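Local coordinates for Thiol:disulfide interchange protein DsbA (Pseudomonas aeruginosa, PDB 4ZL8) that probably introduces disulfide bonds into other periplasmic proteins by handing over its own redox-active disulfide, using a thioredoxin fold, at residues A[64-67]-A[71-74]; A[106-111]-A[127-132]; A[160-165]-A[180-185]. The protein carries 1 engineered substitution. All blocks are in the same frame, centred on the assembly; numbering follows the deposited sequence.

Contact 1. Residues A[64-67]-A[71-74]; sequences PALF and WNVH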
loop_
_atom_site.group_PDB
_atom_site.type_symbol
_atom_site.label_atom_id
_atom_site.label_comp_id
_atom_site.label_asym_id
_atom_site.label_seq_id
_atom_site.Cartn_x
_atom_site.Cartn_y
_atom_site.Cartn_z
ATOM N N PRO A 64 -4.145 -0.653 -1.373
ATOM C CA PRO A 64 -4.890 0.553 -1.725
ATOM C C PRO A 64 -6.056 0.750 -0.790
ATOM O O PRO A 64 -6.754 -0.208 -0.478
ATOM C CB PRO A 64 -5.387 0.245 -3.129
ATOM C CG PRO A 64 -5.602 -1.222 -3.117
ATOM C CD PRO A 64 -4.488 -1.778 -2.249
ATOM N N ALA A 65 -6.276 1.986 -0.352
ATOM C CA ALA A 65 -7.416 2.349 0.478
ATOM C C ALA A 65 -8.591 2.568 -0.462
ATOM O O ALA A 65 -8.558 3.437 -1.341
ATOM C CB ALA A 65 -7.114 3.594 1.284
ATOM N N LEU A 66 -9.608 1.726 -0.313
ATOM C CA LEU A 66 -10.766 1.736 -1.196
ATOM C C LEU A 66 -11.894 2.490 -0.505
ATOM O O LEU A 66 -12.887 1.892 -0.054
ATOM C CB LEU A 66 -11.176 0.304 -1.554
ATOM C CG LEU A 66 -10.045 -0.527 -2.153
ATOM C CD1 LEU A 66 -10.513 -1.962 -2.341
ATOM C CD2 LEU A 66 -9.545 0.052 -3.464
ATOM N N PHE A 67 -11.734 3.804 -0.450
ATOM C CA PHE A 67 -12.601 4.677 0.340
ATOM C C PHE A 67 -13.638 5.369 -0.536
ATOM O O PHE A 67 -14.196 6.406 -0.158
ATOM C CB PHE A 67 -11.758 5.707 1.087
ATOM C CG PHE A 67 -10.945 5.122 2.210
ATOM C CD1 PHE A 67 -11.030 3.767 2.508
ATOM C CD2 PHE A 67 -10.102 5.914 2.968
ATOM C CE1 PHE A 67 -10.296 3.219 3.534
ATOM C CE2 PHE A 67 -9.362 5.360 4.000
ATOM C CZ PHE A 67 -9.461 4.018 4.281
ATOM N N TRP A 71 -10.829 6.693 -5.542
ATOM C CA TRP A 71 -9.905 5.857 -4.755
ATOM C C TRP A 71 -10.116 4.395 -5.123
ATOM O O TRP A 71 -9.165 3.625 -5.190
ATOM C CB TRP A 71 -10.121 6.027 -3.260
ATOM C CG TRP A 71 -9.791 7.344 -2.671
ATOM C CD1 TRP A 71 -10.139 8.582 -3.145
ATOM C CD2 TRP A 71 -9.148 7.580 -1.409
ATOM N NE1 TRP A 71 -9.724 9.560 -2.272
ATOM C CE2 TRP A 71 -9.099 8.963 -1.206
ATOM C CE3 TRP A 71 -8.569 6.736 -0.447
ATOM C CZ2 TRP A 71 -8.541 9.527 -0.073
ATOM C CZ3 TRP A 71 -8.003 7.296 0.662
ATOM C CH2 TRP A 71 -7.996 8.677 0.853
ATOM N N ASN A 72 -11.359 3.998 -5.364
ATOM C CA ASN A 72 -11.644 2.612 -5.705
ATOM C C ASN A 72 -11.126 2.276 -7.091
ATOM O O ASN A 72 -10.536 1.223 -7.306
ATOM C CB ASN A 72 -13.138 2.321 -5.605
ATOM C CG ASN A 72 -13.620 2.265 -4.177
ATOM O OD1 ASN A 72 -12.921 2.661 -3.251
ATOM N ND2 ASN A 72 -14.847 1.793 -3.988
ATOM N N VAL A 73 -11.315 3.187 -8.032
ATOM C CA VAL A 73 -10.837 3.024 -9.395
ATOM C C VAL A 73 -9.298 2.894 -9.428
ATOM O O VAL A 73 -8.716 1.979 -10.040
ATOM C CB VAL A 73 -11.312 4.221 -10.242
ATOM C CG1 VAL A 73 -10.672 4.225 -11.601
ATOM C CG2 VAL A 73 -12.833 4.207 -10.349
ATOM N N HIS A 74 -8.629 3.802 -8.728
ATOM C CA HIS A 74 -7.184 3.758 -8.693
ATOM C C HIS A 74 -6.693 2.539 -7.937
ATOM O O HIS A 74 -5.637 1.965 -8.286
ATOM C CB HIS A 74 -6.597 5.045 -8.097
ATOM C CG HIS A 74 -6.614 6.199 -9.037
ATOM N ND1 HIS A 74 -6.409 7.492 -8.617
ATOM C CD2 HIS A 74 -6.826 6.261 -10.374
ATOM C CE1 HIS A 74 -6.465 8.303 -9.657
ATOM N NE2 HIS A 74 -6.727 7.585 -10.735
HETATM O O HOH W 1 -6.844 3.481 -3.734
HETATM O O HOH W 2 -15.559 1.605 -1.205
#
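The Phe67 and Trp71 rings lie nearly parallel, their planes at 18°, yet they are slid so far apart that they barely overlap, with 5.3 Å between the Phe67 centroid and that of the Trp71 six-membered ring. Across the two segments the faces are met by aliphatic carbons: Phe67 CB lies over the rim of the indole, 3.7 Å from Trp71 CE3, while Ala65 CB lies over the centre of the Phe67 ring. At the indole edge, in its plane, Ala65 O approaches Trp71 CE3 to 3.4 Å. In the DsbA variant of the thioredoxin fold this turn leads from strand 58-64 into helix 70-84, and Trp71 also stacks on Trp34 close to the redox-active Cys37-Cys40 pair. Polar bridging is supplied by water. One molecule donates to both Ala65 O and Trp71 O, the latter at 2.7 Å; a second donates to Leu66 O and accepts from Asn72 ND2 at 2.9 Å. The other end of that amide, OD1, receives the Gly68 N-H. With CG anti to the carbonyl carbon (chi1 -72°), the Asn72 side chain brings OD1 back to Leu66, 3.4 Å from Leu66 CB. Leu66 meanwhile packs against Met138 and Ala141 of helix 132-148.

Contact 2. Residues A[106-111]-A[127-132]; sequences ATPEEM and STYNSF
Pro108 lies over one face of the Tyr129 phenol ring, its CB 3.9 Å from the ring centroid and 21° off the normal, which defines a CH-pi contact displaced toward the rim. The neighbouring ring carbon, Pro108 CG, touches Tyr129 CE2 at 3.6 Å. Met111 adds a Met-aromatic contact of oblique geometry, with SD 3.7 Å from Tyr129 CE1, and its extended chain carries CE on toward Tyr129 OH. The Tyr129 ring reaches the first turn of helix 108-116 because a chi1 of -175° sets CG opposite the backbone N. Two helices of the helical domain that DsbA proteins insert into the thioredoxin fold, 108-116 and 122-129, are thus joined at the start of one and the end of the other. Behind this shell, the first turn is capped by Thr107, whose OG1 accepts from Glu110 N at 3.2 Å. Glu110 in turn reaches back, its OE1 taking the Ala106 N-H at 3.1 Å from above the carboxylate plane. Thr128 O accepts from both Ser131 N and Ser131 OG, the hydroxyl at 2.7 Å on a lone pair. Ser131 OG caps Ile134 N, starting helix 132-148, while Met111 and Tyr129 both pack on helix 70-84.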
loop_
_atom_site.group_PDB
_atom_site.type_symbol
_atom_site.label_atom_id
_atom_site.label_comp_id
_atom_site.label_asym_id
_atom_site.label_seq_id
_atom_site.Cartn_x
_atom_site.Cartn_y
_atom_site.Cartn_z
ATOM N N ALA A 106 -8.755 7.685 -14.863
ATOM C CA ALA A 106 -10.039 7.635 -14.150
ATOM C C ALA A 106 -10.992 6.582 -14.679
ATOM O O ALA A 106 -12.031 6.331 -14.068
ATOM C CB ALA A 106 -10.710 8.996 -14.167
ATOM N N THR A 107 -10.646 5.974 -15.811
ATOM C CA THR A 107 -11.425 4.876 -16.370
ATOM C C THR A 107 -10.457 3.825 -16.852
ATOM O O THR A 107 -9.303 4.138 -17.117
ATOM C CB THR A 107 -12.244 5.309 -17.582
ATOM O OG1 THR A 107 -11.366 5.713 -18.646
ATOM C CG2 THR A 107 -13.183 6.460 -17.244
ATOM N N PRO A 108 -10.907 2.569 -16.979
ATOM C CA PRO A 108 -9.960 1.548 -17.438
ATOM C C PRO A 108 -9.447 1.796 -18.861
ATOM O O PRO A 108 -8.312 1.430 -19.116
ATOM C CB PRO A 108 -10.745 0.225 -17.303
ATOM C CG PRO A 108 -12.173 0.614 -17.059
ATOM C CD PRO A 108 -12.197 2.003 -16.538
ATOM N N GLU A 109 -10.206 2.430 -19.740
ATOM C CA GLU A 109 -9.687 2.742 -21.064
ATOM C C GLU A 109 -8.523 3.725 -20.951
ATOM O O GLU A 109 -7.477 3.551 -21.594
ATOM C CB GLU A 109 -10.784 3.313 -21.962
ATOM C CG GLU A 109 -11.549 2.251 -22.707
ATOM C CD GLU A 109 -10.684 1.528 -23.727
ATOM O OE1 GLU A 109 -9.909 2.203 -24.445
ATOM O OE2 GLU A 109 -10.779 0.286 -23.810
ATOM N N GLU A 110 -8.695 4.761 -20.136
ATOM C CA GLU A 110 -7.623 5.721 -19.938
ATOM C C GLU A 110 -6.401 5.038 -19.329
ATOM O O GLU A 110 -5.259 5.312 -19.727
ATOM C CB GLU A 110 -8.050 6.875 -19.042
ATOM C CG GLU A 110 -7.053 7.995 -19.115
ATOM C CD GLU A 110 -7.276 9.054 -18.077
ATOM O OE1 GLU A 110 -8.439 9.171 -17.560
ATOM O OE2 GLU A 110 -6.262 9.759 -17.813
ATOM N N MET A 111 -6.626 4.179 -18.349
ATOM C CA MET A 111 -5.523 3.485 -17.703
ATOM C C MET A 111 -4.776 2.638 -18.710
ATOM O O MET A 111 -3.551 2.670 -18.772
ATOM C CB MET A 111 -6.032 2.575 -16.597
ATOM C CG MET A 111 -6.720 3.279 -15.453
ATOM S SD MET A 111 -7.619 2.032 -14.501
ATOM C CE MET A 111 -8.415 3.070 -13.300
ATOM N N SER A 127 -8.968 -7.151 -19.403
ATOM C CA SER A 127 -9.574 -8.416 -18.988
ATOM C C SER A 127 -9.351 -8.657 -17.498
ATOM O O SER A 127 -10.253 -9.102 -16.782
ATOM C CB SER A 127 -8.990 -9.574 -19.793
ATOM O OG SER A 127 -9.545 -10.819 -19.393
ATOM N N THR A 128 -8.144 -8.364 -17.024
ATOM C CA THR A 128 -7.847 -8.551 -15.609
ATOM C C THR A 128 -8.621 -7.547 -14.759
ATOM O O THR A 128 -9.215 -7.889 -13.746
ATOM C CB THR A 128 -6.322 -8.428 -15.332
ATOM O OG1 THR A 128 -5.614 -9.378 -16.123
ATOM C CG2 THR A 128 -6.014 -8.690 -13.867
ATOM N N TYR A 129 -8.651 -6.287 -15.185
ATOM C CA TYR A 129 -9.338 -5.255 -14.429
ATOM C C TYR A 129 -10.788 -5.624 -14.174
ATOM O O TYR A 129 -11.302 -5.388 -13.087
ATOM C CB TYR A 129 -9.237 -3.925 -15.183
ATOM C CG TYR A 129 -9.810 -2.710 -14.466
ATOM C CD1 TYR A 129 -8.996 -1.908 -13.683
ATOM C CD2 TYR A 129 -11.142 -2.354 -14.598
ATOM C CE1 TYR A 129 -9.493 -0.791 -13.046
ATOM C CE2 TYR A 129 -11.654 -1.233 -13.963
ATOM C CZ TYR A 129 -10.819 -0.469 -13.175
ATOM O OH TYR A 129 -11.317 0.642 -12.530
ATOM N N ASN A 130 -11.440 -6.204 -15.170
ATOM C CA ASN A 130 -12.852 -6.537 -15.097
ATOM C C ASN A 130 -13.116 -7.947 -14.583
ATOM O O ASN A 130 -14.258 -8.392 -14.547
ATOM C CB ASN A 130 -13.496 -6.342 -16.477
ATOM C CG ASN A 130 -13.545 -4.883 -16.883
ATOM O OD1 ASN A 130 -13.912 -4.029 -16.091
ATOM N ND2 ASN A 130 -13.149 -4.593 -18.115
ATOM N N SER A 131 -12.063 -8.642 -14.167
ATOM C CA SER A 131 -12.178 -10.071 -13.841
ATOM C C SER A 131 -12.799 -10.347 -12.473
ATOM O O SER A 131 -12.771 -9.518 -11.554
ATOM C CB SER A 131 -10.813 -10.749 -13.872
ATOM O OG SER A 131 -9.988 -10.326 -12.788
ATOM N N PHE A 132 -13.379 -11.531 -12.335
ATOM C CA PHE A 132 -13.954 -11.901 -11.059
ATOM C C PHE A 132 -12.881 -11.989 -9.974
ATOM O O PHE A 132 -13.137 -11.720 -8.794
ATOM C CB PHE A 132 -14.783 -13.188 -11.169
ATOM C CG PHE A 132 -13.985 -14.430 -11.545
ATOM C CD1 PHE A 132 -13.216 -15.095 -10.606
ATOM C CD2 PHE A 132 -14.026 -14.933 -12.841
ATOM C CE1 PHE A 132 -12.506 -16.232 -10.938
ATOM C CE2 PHE A 132 -13.315 -16.074 -13.166
ATOM C CZ PHE A 132 -12.556 -16.702 -12.224
#

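Contact 3. Residues A[160-165]-A[180-185]; sequences GKYRFD and DYLIEK
Leu182 packs its branched end between Tyr162 and Phe164, joining the C-terminal helix 172-188 to the second strand of the hairpin 155-158/162-165, the closing beta-beta-alpha unit of the thioredoxin fold. The axes of segments 162-165 and 180-185 come within 10.7 Å and run antiparallel at 172°. The apolar contacts centre on Leu182 CD1, which meets Tyr162 CB at 3.7 Å and Phe164 CE1 at 3.6 Å. Tyr162 and Phe164, two residues apart on the strand, both direct their CB toward the helix, whereas Arg163 between them faces the other way. The CH-pi interaction belongs to the second methyl: Leu182 CD2 stands 4.0 Å from the Tyr162 centroid, only 11° off the normal. The opposite face of that ring bears Lys161 CB, and Lys161 with Tyr162 forms a classic beta bulge against Val158. Polar contacts at this end involve Glu186, one turn further along the helix from Leu182: its carboxylate is hydrogen-bonded to Tyr162 OH and salt-bridged to Lys161 NZ. An approach of Lys185 to the phenol depends on one of two lysine conformers and remains doubtful. Phe164 has CG between its backbone N and carbonyl carbon (chi1 53°), which also brings its CD1 to 3.9 Å from Leu182 CD1.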
loop_
_atom_site.group_PDB
_atom_site.type_symbol
_atom_site.label_atom_id
_atom_site.label_comp_id
_atom_site.label_asym_id
_atom_site.label_seq_id
_atom_site.Cartn_x
_atom_site.Cartn_y
_atom_site.Cartn_z
ATOM N N GLY A 160 0.062 -6.740 11.289
ATOM C CA GLY A 160 -1.362 -6.822 11.576
ATOM C C GLY A 160 -1.731 -6.303 12.958
ATOM O O GLY A 160 -2.842 -6.509 13.422
ATOM N N LYS A 161 -0.782 -5.627 13.606
ATOM C CA LYS A 161 -0.874 -5.348 15.037
ATOM C C LYS A 161 -0.704 -3.878 15.413
ATOM O O LYS A 161 -1.239 -3.465 16.440
ATOM C CB LYS A 161 0.208 -6.154 15.797
ATOM C CG LYS A 161 -0.090 -7.630 15.935
ATOM C CD LYS A 161 1.063 -8.350 16.626
ATOM C CE LYS A 161 0.992 -9.847 16.385
ATOM N NZ LYS A 161 2.214 -10.573 16.817
ATOM N N TYR A 162 0.120 -3.130 14.683
ATOM C CA TYR A 162 0.500 -1.782 15.112
ATOM C C TYR A 162 0.190 -0.801 14.000
ATOM O O TYR A 162 0.648 -0.984 12.865
ATOM C CB TYR A 162 1.997 -1.701 15.438
ATOM C CG TYR A 162 2.497 -2.791 16.336
ATOM C CD1 TYR A 162 2.183 -2.813 17.681
ATOM C CD2 TYR A 162 3.287 -3.809 15.826
ATOM C CE1 TYR A 162 2.655 -3.829 18.509
ATOM C CE2 TYR A 162 3.748 -4.817 16.629
ATOM C CZ TYR A 162 3.428 -4.816 17.963
ATOM O OH TYR A 162 3.889 -5.802 18.786
ATOM N N ARG A 163 -0.567 0.252 14.317
ATOM C CA ARG A 163 -0.952 1.246 13.309
ATOM C C ARG A 163 -0.329 2.583 13.641
ATOM O O ARG A 163 -0.333 3.000 14.797
ATOM C CB ARG A 163 -2.474 1.365 13.235
ATOM C CG ARG A 163 -2.981 2.214 12.086
ATOM C CD ARG A 163 -4.489 2.451 12.160
ATOM N NE ARG A 163 -4.854 3.248 13.312
ATOM C CZ ARG A 163 -5.879 3.006 14.121
ATOM N NH1 ARG A 163 -6.107 3.822 15.122
ATOM N NH2 ARG A 163 -6.670 1.941 13.954
ATOM N N PHE A 164 0.189 3.258 12.623
ATOM C CA PHE A 164 0.827 4.561 12.821
ATOM C C PHE A 164 0.857 5.322 11.509
ATOM O O PHE A 164 0.676 4.737 10.449
ATOM C CB PHE A 164 2.231 4.427 13.430
ATOM C CG PHE A 164 3.156 3.490 12.701
ATOM C CD1 PHE A 164 3.044 2.118 12.880
ATOM C CD2 PHE A 164 4.178 3.976 11.865
ATOM C CE1 PHE A 164 3.905 1.242 12.239
ATOM C CE2 PHE A 164 5.053 3.093 11.238
ATOM C CZ PHE A 164 4.902 1.729 11.419
ATOM N N ASP A 165 1.043 6.634 11.578
ATOM C CA ASP A 165 1.137 7.404 10.347
ATOM C C ASP A 165 2.230 8.449 10.482
ATOM O O ASP A 165 2.938 8.474 11.497
ATOM C CB ASP A 165 -0.229 7.976 9.925
ATOM C CG ASP A 165 -0.849 8.891 10.950
ATOM O OD1 ASP A 165 -0.131 9.635 11.631
ATOM O OD2 ASP A 165 -2.105 8.948 11.014
ATOM N N ASP A 180 10.903 0.140 11.830
ATOM C CA ASP A 180 12.041 -0.717 12.134
ATOM C C ASP A 180 11.946 -1.241 13.568
ATOM O O ASP A 180 12.216 -2.414 13.821
ATOM C CB ASP A 180 13.344 0.074 11.989
ATOM C CG ASP A 180 13.739 0.325 10.541
ATOM O OD1 ASP A 180 13.232 -0.369 9.645
ATOM O OD2 ASP A 180 14.591 1.226 10.323
ATOM N N TYR A 181 11.654 -0.356 14.512
ATOM C CA TYR A 181 11.504 -0.710 15.922
ATOM C C TYR A 181 10.450 -1.799 16.110
ATOM O O TYR A 181 10.669 -2.784 16.821
ATOM C CB TYR A 181 11.138 0.553 16.693
ATOM C CG TYR A 181 10.758 0.392 18.133
ATOM C CD1 TYR A 181 11.704 0.525 19.145
ATOM C CD2 TYR A 181 9.436 0.171 18.489
ATOM C CE1 TYR A 181 11.338 0.428 20.471
ATOM C CE2 TYR A 181 9.058 0.072 19.799
ATOM C CZ TYR A 181 10.000 0.202 20.788
ATOM O OH TYR A 181 9.607 0.121 22.108
ATOM N N LEU A 182 9.306 -1.634 15.454
ATOM C CA LEU A 182 8.211 -2.585 15.596
ATOM C C LEU A 182 8.523 -3.912 14.910
ATOM O O LEU A 182 8.128 -4.987 15.381
ATOM C CB LEU A 182 6.902 -1.967 15.099
ATOM C CG LEU A 182 6.466 -0.796 15.976
ATOM C CD1 LEU A 182 5.329 -0.045 15.247
ATOM C CD2 LEU A 182 6.042 -1.201 17.364
ATOM N N ILE A 183 9.259 -3.857 13.814
ATOM C CA ILE A 183 9.751 -5.074 13.184
ATOM C C ILE A 183 10.655 -5.839 14.153
ATOM O O ILE A 183 10.491 -7.059 14.326
ATOM C CB ILE A 183 10.498 -4.786 11.865
ATOM C CG1 ILE A 183 9.521 -4.301 10.778
ATOM C CG2 ILE A 183 11.240 -6.015 11.387
ATOM C CD1 ILE A 183 10.204 -3.628 9.636
ATOM N N GLU A 184 11.585 -5.161 14.818
ATOM C CA GLU A 184 12.423 -5.830 15.809
ATOM C C GLU A 184 11.599 -6.412 16.961
ATOM O O GLU A 184 11.892 -7.490 17.454
ATOM C CB GLU A 184 13.492 -4.879 16.358
ATOM C CG GLU A 184 14.538 -4.435 15.326
ATOM C CD GLU A 184 15.483 -5.511 14.868
ATOM O OE1 GLU A 184 15.516 -6.633 15.426
ATOM O OE2 GLU A 184 16.218 -5.231 13.901
ATOM N N LYS A 185 10.568 -5.702 17.375
ATOM C CA LYS A 185 9.693 -6.169 18.446
ATOM C C LYS A 185 9.089 -7.519 18.045
ATOM O O LYS A 185 9.070 -8.476 18.837
ATOM C CB LYS A 185 8.608 -5.120 18.704
ATOM C CG LYS A 185 7.640 -5.484 19.815
ATOM C CD LYS A 185 6.668 -4.339 20.079
ATOM C CE LYS A 185 5.623 -4.657 21.152
ATOM N NZ LYS A 185 6.182 -4.686 22.529
#

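How the contacts relate
Followed from the N terminus, the three contacts come in series, none enclosing or crossing another. Contact 1 closes the tightest loop, leaving three residues between its segments, where strand 58-64 turns into helix 70-84. Contact 2 closes a 15-residue excursion within the inserted helices, joining 108-116 to 122-129. In contact 3, 14 residues, largely helical, lie between the segments, and it ties strand 162-165 to helix 172-188. Contacts 1 and 2, with centres about 14 Å apart, meet directly: Val73 on helix 70-84 places CG1 3.8 Å from Tyr129 OH. Contact 3 lies on the opposite side of the chain's centre, its centre about 24 Å from that of contact 1 and about 34 Å from that of contact 2.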